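Local coordinates for FEZ-1 protein (Fluoribacter gormanii, PDB 5WCK) that is a monomeric zinc-dependent subclass B3 metallo-beta-lactamase that probably hydrolyses the beta-lactam ring of antibiotics, at residues S99-G104 against S122-V127; G35-N40 against T64-I69; P7-R12 against N223-L228. The protein carries 2 engineered substitutions. All blocks are in the same frame, centred on the assembly; numbering follows the deposited sequence.

In the fold
All three contacts reach the same mixed sheet, whose edge strands are 11-14 and 126-128. Contact 2 pairs two strands in its middle. Contact 1 lies at the 126-128 edge, against helix 95-103, and contact 3 at the 11-14 edge, against helix 221-229. Contacts 1 and 2 have centres about 15 Å apart and touch where I101 CD1 packs on I69 CD1 at 3.8 Å. Contact 3 lies about 20 Å from contact 2 and about 32 Å from contact 1, centre to centre. Along the chain contact 2 closes before contact 1 opens, and contact 3 spans both. Contact 2 comes nearest the zinc ligands, N40 lying beside H76, while contacts 1 and 3 each fasten a helix to a sheet edge.

Contact 1 (S99-G104 against S122-V127); sequences SVILSG and STVDKV
S122, I101 and L102 bury the most surface here, and two waters join them where no direct hydrogen bond crosses. I101 has CG2 anti to its backbone N (CG1 at chi1 -64°), which lays the methyl across the gap. CG2 of I101 comes within 3.4 Å of S122 OG and 3.9 Å of V124 CG2, and the I101 and V124 side chains cross at about a right angle. The other branch of I101 leads away from this segment, toward I69.

S122 holds OG in the crowded position between its backbone N and carbonyl carbon (chi1 64°). From there the hydroxyl donates to a water at 2.9 Å from OG, and the same water donates to I101 O. I101 O thus takes both G104 N and the water that links it to S122 OG.

L102 sits on the more exposed side. Its CB starts out along the gap and, with CD1 extended (chi2 -176°), the other methyl, CD2, is left facing the loop, 3.3 Å from S122 O and 3.9 Å from T123 CA. A second water, which donates to both L102 O and S122 O, ties the two carbonyls together.

At the helix end, G104 has positive phi with bonds back into the last turn, a Schellman motif, while S99 O accepts both S103 N and S103 OG, the hydroxyl at 2.9 Å and above the carbonyl plane. G104 also pairs through its backbone with F119, and Y91 of strand 90-94 touches both I101 and S122. The arrangement belongs to the beta-alpha-beta unit of strand 90-94, helix 95-103 and strand 126-128 at the edge of the larger sheet, part of the alpha-beta/beta-alpha sandwich of the metallo-beta-lactamase fold.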
loop_
_atom_site.group_PDB
_atom_site.type_symbol
_atom_site.label_atom_id
_atom_site.label_comp_id
_atom_site.label_asym_id
_atom_site.label_seq_id
_atom_site.Cartn_x
_atom_site.Cartn_y
_atom_site.Cartn_z
ATOM N N SER A 99 -7.453 3.679 14.563
ATOM C CA SER A 99 -8.159 4.891 15.004
ATOM C C SER A 99 -8.473 5.798 13.808
ATOM O O SER A 99 -9.560 6.390 13.702
ATOM C CB SER A 99 -7.380 5.634 16.051
ATOM O OG SER A 99 -8.016 6.862 16.350
ATOM N N VAL A 100 -7.503 5.968 12.903
ATOM C CA VAL A 100 -7.737 6.834 11.755
ATOM C C VAL A 100 -8.848 6.273 10.856
ATOM O O VAL A 100 -9.685 7.029 10.362
ATOM C CB VAL A 100 -6.438 7.086 10.970
ATOM C CG1 VAL A 100 -6.703 7.764 9.659
ATOM C CG2 VAL A 100 -5.472 7.896 11.817
ATOM N N ILE A 101 -8.857 4.962 10.638
ATOM C CA ILE A 101 -9.893 4.365 9.805
ATOM C C ILE A 101 -11.279 4.547 10.459
ATOM O O ILE A 101 -12.228 4.941 9.786
ATOM C CB ILE A 101 -9.547 2.897 9.505
ATOM C CG1 ILE A 101 -8.258 2.786 8.676
ATOM C CG2 ILE A 101 -10.714 2.193 8.821
ATOM C CD1 ILE A 101 -8.268 3.587 7.402
ATOM N N LEU A 102 -11.389 4.288 11.757
ATOM C CA LEU A 102 -12.709 4.389 12.454
ATOM C C LEU A 102 -13.217 5.843 12.433
ATOM O O LEU A 102 -14.425 6.084 12.325
ATOM C CB LEU A 102 -12.578 3.903 13.901
ATOM C CG LEU A 102 -12.213 2.438 14.108
ATOM C CD1 LEU A 102 -12.214 2.095 15.588
ATOM C CD2 LEU A 102 -13.116 1.497 13.341
ATOM N N SER A 103 -12.296 6.813 12.517
ATOM C CA SER A 103 -12.640 8.229 12.617
ATOM C C SER A 103 -12.697 8.893 11.232
ATOM O O SER A 103 -12.947 10.105 11.122
ATOM C CB SER A 103 -11.684 8.952 13.530
ATOM O OG SER A 103 -10.401 9.102 12.932
ATOM N N GLY A 104 -12.406 8.150 10.153
ATOM C CA GLY A 104 -12.410 8.740 8.833
ATOM C C GLY A 104 -11.409 9.882 8.702
ATOM O O GLY A 104 -11.646 10.834 7.953
ATOM N N SER A 122 -15.564 3.614 8.644
ATOM C CA SER A 122 -15.855 2.210 8.452
ATOM C C SER A 122 -15.438 1.478 9.727
ATOM O O SER A 122 -14.779 2.055 10.598
ATOM C CB SER A 122 -15.174 1.692 7.218
ATOM O OG SER A 122 -13.790 1.789 7.409
ATOM N N THR A 123 -15.861 0.219 9.848
ATOM C CA THR A 123 -15.393 -0.611 10.926
ATOM C C THR A 123 -14.332 -1.565 10.384
ATOM O O THR A 123 -14.354 -1.947 9.217
ATOM C CB THR A 123 -16.566 -1.354 11.573
ATOM O OG1 THR A 123 -17.190 -2.120 10.549
ATOM C CG2 THR A 123 -17.584 -0.419 12.182
ATOM N N VAL A 124 -13.434 -1.939 11.285
ATOM C CA VAL A 124 -12.374 -2.888 10.999
ATOM C C VAL A 124 -12.805 -4.258 11.541
ATOM O O VAL A 124 -13.083 -4.424 12.727
ATOM C CB VAL A 124 -11.047 -2.384 11.592
ATOM C CG1 VAL A 124 -9.956 -3.447 11.567
ATOM C CG2 VAL A 124 -10.598 -1.110 10.887
ATOM N N ASP A 125 -12.777 -5.256 10.658
ATOM C CA ASP A 125 -13.191 -6.627 11.009
ATOM C C ASP A 125 -12.079 -7.409 11.725
ATOM O O ASP A 125 -12.372 -8.277 12.557
ATOM C CB ASP A 125 -13.682 -7.328 9.751
ATOM C CG ASP A 125 -14.908 -6.643 9.186
ATOM O OD1 ASP A 125 -15.914 -6.597 9.919
ATOM O OD2 ASP A 125 -14.836 -6.114 8.064
ATOM N N LYS A 126 -10.801 -7.146 11.414
ATOM C CA LYS A 126 -9.723 -7.766 12.110
ATOM C C LYS A 126 -8.573 -6.777 12.252
ATOM O O LYS A 126 -8.078 -6.239 11.277
ATOM C CB LYS A 126 -9.203 -9.030 11.425
ATOM C CG LYS A 126 -8.238 -9.829 12.278
ATOM C CD LYS A 126 -7.810 -11.170 11.696
ATOM C CE LYS A 126 -6.875 -11.903 12.640
ATOM N NZ LYS A 126 -6.377 -13.197 12.115
ATOM N N VAL A 127 -8.155 -6.571 13.499
ATOM C CA VAL A 127 -7.017 -5.732 13.802
ATOM C C VAL A 127 -5.733 -6.545 13.637
ATOM O O VAL A 127 -5.584 -7.629 14.231
ATOM C CB VAL A 127 -7.121 -5.166 15.223
ATOM C CG1 VAL A 127 -5.883 -4.365 15.584
ATOM C CG2 VAL A 127 -8.382 -4.338 15.371
HETATM O O HOH W 1 -12.743 4.457 7.112
HETATM O O HOH W 2 -16.241 3.785 12.431
#

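Contact 2 (G35-N40 against T64-I69)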
loop_
_atom_site.group_PDB
_atom_site.type_symbol
_atom_site.label_atom_id
_atom_site.label_comp_id
_atom_site.label_asym_id
_atom_site.label_seq_id
_atom_site.Cartn_x
_atom_site.Cartn_y
_atom_site.Cartn_z
ATOM N N GLY A 35 -11.299 -17.388 -2.961
ATOM C CA GLY A 35 -11.696 -15.997 -3.121
ATOM C C GLY A 35 -10.478 -15.102 -3.227
ATOM O O GLY A 35 -9.332 -15.582 -3.255
ATOM N N ASN A 36 -10.733 -13.790 -3.274
ATOM C CA ASN A 36 -9.690 -12.824 -3.621
ATOM C C ASN A 36 -9.432 -11.838 -2.481
ATOM O O ASN A 36 -10.330 -11.538 -1.676
ATOM C CB ASN A 36 -10.086 -12.067 -4.887
ATOM C CG ASN A 36 -10.431 -13.006 -6.021
ATOM O OD1 ASN A 36 -9.905 -14.126 -6.102
ATOM N ND2 ASN A 36 -11.333 -12.562 -6.880
ATOM N N ILE A 37 -8.199 -11.310 -2.445
ATOM C CA ILE A 37 -7.793 -10.259 -1.526
ATOM C C ILE A 37 -7.539 -9.000 -2.362
ATOM O O ILE A 37 -6.873 -9.088 -3.399
ATOM C CB ILE A 37 -6.507 -10.614 -0.767
ATOM C CG1 ILE A 37 -6.642 -11.949 -0.023
ATOM C CG2 ILE A 37 -6.076 -9.478 0.153
ATOM C CD1 ILE A 37 -5.354 -12.452 0.579
ATOM N N LEU A 38 -8.113 -7.881 -1.932
ATOM C CA LEU A 38 -7.897 -6.580 -2.552
ATOM C C LEU A 38 -7.082 -5.699 -1.603
ATOM O O LEU A 38 -7.405 -5.607 -0.402
ATOM C CB LEU A 38 -9.250 -5.932 -2.865
ATOM C CG LEU A 38 -9.184 -4.529 -3.453
ATOM C CD1 LEU A 38 -8.514 -4.508 -4.813
ATOM C CD2 LEU A 38 -10.567 -3.902 -3.560
ATOM N N ILE A 39 -6.032 -5.058 -2.141
ATOM C CA ILE A 39 -5.187 -4.109 -1.359
ATOM C C ILE A 39 -5.343 -2.711 -1.983
ATOM O O ILE A 39 -5.063 -2.597 -3.151
ATOM C CB ILE A 39 -3.704 -4.543 -1.340
ATOM C CG1 ILE A 39 -3.535 -6.029 -1.018
ATOM C CG2 ILE A 39 -2.941 -3.686 -0.347
ATOM C CD1 ILE A 39 -2.100 -6.447 -0.739
ATOM N N ASN A 40 -5.818 -1.766 -1.165
ATOM C CA ASN A 40 -6.035 -0.321 -1.455
ATOM C C ASN A 40 -7.383 -0.073 -2.149
ATOM O O ASN A 40 -7.542 -0.502 -3.238
ATOM C CB ASN A 40 -4.831 0.384 -2.083
ATOM C CG ASN A 40 -3.611 0.337 -1.189
ATOM O OD1 ASN A 40 -3.704 0.556 -0.009
ATOM N ND2 ASN A 40 -2.455 0.078 -1.769
ATOM N N THR A 64 -14.470 -10.799 -3.708
ATOM C CA THR A 64 -13.518 -10.095 -2.833
ATOM C C THR A 64 -13.846 -10.440 -1.375
ATOM O O THR A 64 -14.875 -9.981 -0.826
ATOM C CB THR A 64 -13.586 -8.577 -3.022
ATOM O OG1 THR A 64 -13.466 -8.250 -4.404
ATOM C CG2 THR A 64 -12.515 -7.835 -2.255
ATOM N N LYS A 65 -12.989 -11.257 -0.752
ATOM C CA LYS A 65 -13.214 -11.754 0.602
ATOM C C LYS A 65 -12.552 -10.879 1.677
ATOM O O LYS A 65 -13.021 -10.859 2.841
ATOM C CB LYS A 65 -12.640 -13.161 0.763
ATOM C CG LYS A 65 -13.239 -14.209 -0.159
ATOM C CD LYS A 65 -14.701 -14.468 0.101
ATOM C CE LYS A 65 -15.238 -15.601 -0.747
ATOM N NZ LYS A 65 -16.697 -15.769 -0.553
ATOM N N ILE A 66 -11.435 -10.229 1.328
ATOM C CA ILE A 66 -10.576 -9.520 2.288
ATOM C C ILE A 66 -10.141 -8.216 1.629
ATOM O O ILE A 66 -9.750 -8.227 0.455
ATOM C CB ILE A 66 -9.338 -10.354 2.705
ATOM C CG1 ILE A 66 -9.743 -11.668 3.392
ATOM C CG2 ILE A 66 -8.435 -9.543 3.608
ATOM C CD1 ILE A 66 -8.568 -12.574 3.736
ATOM N N LEU A 67 -10.226 -7.124 2.399
ATOM C CA LEU A 67 -9.749 -5.805 2.002
ATOM C C LEU A 67 -8.638 -5.378 2.957
ATOM O O LEU A 67 -8.818 -5.408 4.190
ATOM C CB LEU A 67 -10.907 -4.801 2.073
ATOM C CG LEU A 67 -10.546 -3.345 1.753
ATOM C CD1 LEU A 67 -9.997 -3.160 0.344
ATOM C CD2 LEU A 67 -11.751 -2.448 1.960
ATOM N N LEU A 68 -7.473 -5.041 2.377
ATOM C CA LEU A 68 -6.297 -4.522 3.084
ATOM C C LEU A 68 -5.945 -3.160 2.496
ATOM O O LEU A 68 -6.407 -2.822 1.402
ATOM C CB LEU A 68 -5.107 -5.470 2.899
ATOM C CG LEU A 68 -5.360 -6.943 3.159
ATOM C CD1 LEU A 68 -4.137 -7.761 2.782
ATOM C CD2 LEU A 68 -5.765 -7.180 4.606
ATOM N N ILE A 69 -5.121 -2.418 3.238
ATOM C CA ILE A 69 -4.595 -1.151 2.805
ATOM C C ILE A 69 -3.097 -1.072 3.098
ATOM O O ILE A 69 -2.565 -1.721 4.020
ATOM C CB ILE A 69 -5.342 0.028 3.443
ATOM C CG1 ILE A 69 -5.298 -0.012 4.971
ATOM C CG2 ILE A 69 -6.758 0.107 2.894
ATOM C CD1 ILE A 69 -5.877 1.214 5.662
#
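L38 and L67 share one conformation, CG anti to the backbone N (chi1 177° in both), so the two side chains lie side by side and L38 CD2 meets L67 CD1 at 4.0 Å. On the other face I37 and I66 also run alongside each other, each with CG2 anti to its backbone N, while I37 CG2 reaches L68 CD1 at 3.7 Å. Between these faces the strands pair in parallel. L38 N donates to I66 O at 2.9 Å and L38 O accepts L68 N at 2.8 Å, both almost straight and nearly along the C=O axes. Helix 47-56 connects the two strands as a beta-alpha-beta unit of the metallo-beta-lactamase fold. Pairing shifts by one residue between N36 and I37, a beta bulge at which N36 O accepts K65 N at 2.8 Å and, weakly, I66 N. A side chain at G35 would run into K65 CG, which instead approaches G35 CA to 3.8 Å. At the far end N40 N donates to L68 O from above the carbonyl plane. Through OD1 the N40 side chain holds S70 N, just before zinc ligands H71 and H73; ND2 ties it to A26 O. That side chain is about 4 Å from that of H76, a ligand of the second zinc.

Contact 3 (P7-R12 against N223-L228)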
loop_
_atom_site.group_PDB
_atom_site.type_symbol
_atom_site.label_atom_id
_atom_site.label_comp_id
_atom_site.label_asym_id
_atom_site.label_seq_id
_atom_site.Cartn_x
_atom_site.Cartn_y
_atom_site.Cartn_z
ATOM N N PRO A 7 -7.458 5.893 -15.467
ATOM C CA PRO A 7 -7.491 4.441 -15.529
ATOM C C PRO A 7 -6.174 3.861 -16.062
ATOM O O PRO A 7 -5.406 4.512 -16.804
ATOM C CB PRO A 7 -8.663 4.090 -16.455
ATOM C CG PRO A 7 -9.069 5.385 -17.115
ATOM C CD PRO A 7 -8.531 6.517 -16.274
ATOM N N PHE A 8 -5.914 2.624 -15.650
ATOM C CA PHE A 8 -4.733 1.920 -16.069
ATOM C C PHE A 8 -5.149 0.504 -16.413
ATOM O O PHE A 8 -5.996 -0.059 -15.736
ATOM C CB PHE A 8 -3.657 1.910 -14.973
ATOM C CG PHE A 8 -2.279 1.575 -15.473
ATOM C CD1 PHE A 8 -1.443 2.565 -15.975
ATOM C CD2 PHE A 8 -1.833 0.266 -15.546
ATOM C CE1 PHE A 8 -0.197 2.256 -16.485
ATOM C CE2 PHE A 8 -0.595 -0.043 -16.077
ATOM C CZ PHE A 8 0.241 0.954 -16.519
ATOM N N PRO A 9 -4.607 -0.114 -17.472
ATOM C CA PRO A 9 -5.015 -1.477 -17.821
ATOM C C PRO A 9 -4.590 -2.463 -16.750
ATOM O O PRO A 9 -3.429 -2.456 -16.331
ATOM C CB PRO A 9 -4.267 -1.796 -19.124
ATOM C CG PRO A 9 -3.186 -0.755 -19.225
ATOM C CD PRO A 9 -3.639 0.441 -18.426
ATOM N N PRO A 10 -5.497 -3.341 -16.272
ATOM C CA PRO A 10 -5.117 -4.328 -15.264
ATOM C C PRO A 10 -4.263 -5.432 -15.898
ATOM O O PRO A 10 -4.365 -5.691 -17.114
ATOM C CB PRO A 10 -6.474 -4.831 -14.761
ATOM C CG PRO A 10 -7.380 -4.723 -15.985
ATOM C CD PRO A 10 -6.912 -3.452 -16.670
ATOM N N PHE A 11 -3.428 -6.099 -15.095
ATOM C CA PHE A 11 -2.529 -7.104 -15.616
ATOM C C PHE A 11 -2.044 -8.001 -14.479
ATOM O O PHE A 11 -2.155 -7.622 -13.313
ATOM C CB PHE A 11 -1.341 -6.484 -16.365
ATOM C CG PHE A 11 -0.439 -5.628 -15.519
ATOM C CD1 PHE A 11 -0.762 -4.302 -15.283
ATOM C CD2 PHE A 11 0.711 -6.156 -14.956
ATOM C CE1 PHE A 11 0.069 -3.520 -14.498
ATOM C CE2 PHE A 11 1.533 -5.377 -14.166
ATOM C CZ PHE A 11 1.200 -4.068 -13.939
ATOM N N ARG A 12 -1.548 -9.175 -14.848
ATOM C CA ARG A 12 -0.894 -10.068 -13.913
ATOM C C ARG A 12 0.557 -9.626 -13.699
ATOM O O ARG A 12 1.342 -9.530 -14.648
ATOM C CB ARG A 12 -0.971 -11.514 -14.413
ATOM C CG ARG A 12 -0.588 -12.548 -13.374
ATOM C CD ARG A 12 -1.068 -13.938 -13.754
ATOM N NE ARG A 12 -0.253 -14.425 -14.845
ATOM C CZ ARG A 12 0.937 -14.986 -14.691
ATOM N NH1 ARG A 12 1.407 -15.200 -13.473
ATOM N NH2 ARG A 12 1.656 -15.340 -15.747
ATOM N N ASN A 223 6.693 2.500 -17.156
ATOM C CA ASN A 223 7.767 2.001 -18.023
ATOM C C ASN A 223 7.857 0.475 -17.929
ATOM O O ASN A 223 8.100 -0.185 -18.917
ATOM C CB ASN A 223 9.107 2.682 -17.753
ATOM C CG ASN A 223 9.083 4.146 -18.145
ATOM O OD1 ASN A 223 8.811 4.494 -19.304
ATOM N ND2 ASN A 223 9.342 5.032 -17.191
ATOM N N LYS A 224 7.639 -0.089 -16.737
ATOM C CA LYS A 224 7.700 -1.527 -16.591
ATOM C C LYS A 224 6.536 -2.200 -17.331
ATOM O O LYS A 224 6.707 -3.253 -17.890
ATOM C CB LYS A 224 7.727 -1.903 -15.115
ATOM C CG LYS A 224 9.079 -1.637 -14.466
ATOM C CD LYS A 224 9.084 -1.889 -12.981
ATOM C CE LYS A 224 10.438 -1.631 -12.355
ATOM N NZ LYS A 224 10.374 -1.620 -10.877
ATOM N N TYR A 225 5.337 -1.616 -17.270
ATOM C CA TYR A 225 4.171 -2.154 -17.982
ATOM C C TYR A 225 4.450 -2.168 -19.488
ATOM O O TYR A 225 4.128 -3.136 -20.144
ATOM C CB TYR A 225 2.889 -1.371 -17.707
ATOM C CG TYR A 225 1.692 -1.913 -18.442
ATOM C CD1 TYR A 225 1.058 -3.062 -18.022
ATOM C CD2 TYR A 225 1.247 -1.316 -19.615
ATOM C CE1 TYR A 225 -0.030 -3.590 -18.707
ATOM C CE2 TYR A 225 0.156 -1.818 -20.296
ATOM C CZ TYR A 225 -0.481 -2.959 -19.851
ATOM O OH TYR A 225 -1.557 -3.447 -20.545
ATOM N N VAL A 226 5.051 -1.093 -20.009
ATOM C CA VAL A 226 5.449 -1.063 -21.407
ATOM C C VAL A 226 6.386 -2.236 -21.714
ATOM O O VAL A 226 6.204 -2.907 -22.734
ATOM C CB VAL A 226 6.069 0.285 -21.789
ATOM C CG1 VAL A 226 6.720 0.227 -23.167
ATOM C CG2 VAL A 226 5.028 1.388 -21.742
ATOM N N LEU A 227 7.384 -2.506 -20.854
ATOM C CA LEU A 227 8.292 -3.644 -21.074
ATOM C C LEU A 227 7.507 -4.964 -21.047
ATOM O O LEU A 227 7.815 -5.885 -21.790
ATOM C CB LEU A 227 9.399 -3.646 -20.017
ATOM C CG LEU A 227 10.402 -2.499 -20.110
ATOM C CD1 LEU A 227 11.384 -2.566 -18.957
ATOM C CD2 LEU A 227 11.162 -2.502 -21.423
ATOM N N LEU A 228 6.547 -5.083 -20.127
ATOM C CA LEU A 228 5.767 -6.305 -20.021
ATOM C C LEU A 228 4.942 -6.527 -21.294
ATOM O O LEU A 228 4.887 -7.672 -21.792
ATOM C CB LEU A 228 4.849 -6.205 -18.810
ATOM C CG LEU A 228 3.982 -7.439 -18.588
ATOM C CD1 LEU A 228 4.840 -8.636 -18.204
ATOM C CD2 LEU A 228 2.935 -7.140 -17.543
HETATM O O HOH W 3 -3.008 -5.589 -19.579
#
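The Y225 ring has F8 CE2 over one face, 3.8 Å above its plane and toward the rim, and F11 CB with a water at its edge. F8 in turn presents its edge to that face: the rings form a T-shaped pair with centroids 5.1 Å apart and planes at 72°. The F8 edge also meets Y225 CB, near the ring plane, while P9 CD lies over one F8 face, near its rim. F11 is turned differently. Y225 CD1 sits 3.5 Å above one of its faces, toward the rim, with the two ring planes at 52°, and P9 O lies at the F11 edge.

Y225 CG is anti to the backbone N (chi1 180°), which carries the ring out from the helix so that one face lies under the F8 edge while its CD1-CE1 side runs along F11. P9 closes on the phenol end, with CG 3.4 Å from Y225 OH. That hydroxyl shares a water with P10 O, at 2.8 Å from each oxygen; the water donates to the carbonyl. L228, one turn further along, puts CD2 against F11 CD2 at 3.6 Å.

F11 also meets the rings of Y19 and F236, which enlarge the aromatic group. F8, F11 and Y225 make an aromatic cluster through which the N-terminal segment leading into edge strand 11-14 packs against helix 221-229 at the protein surface.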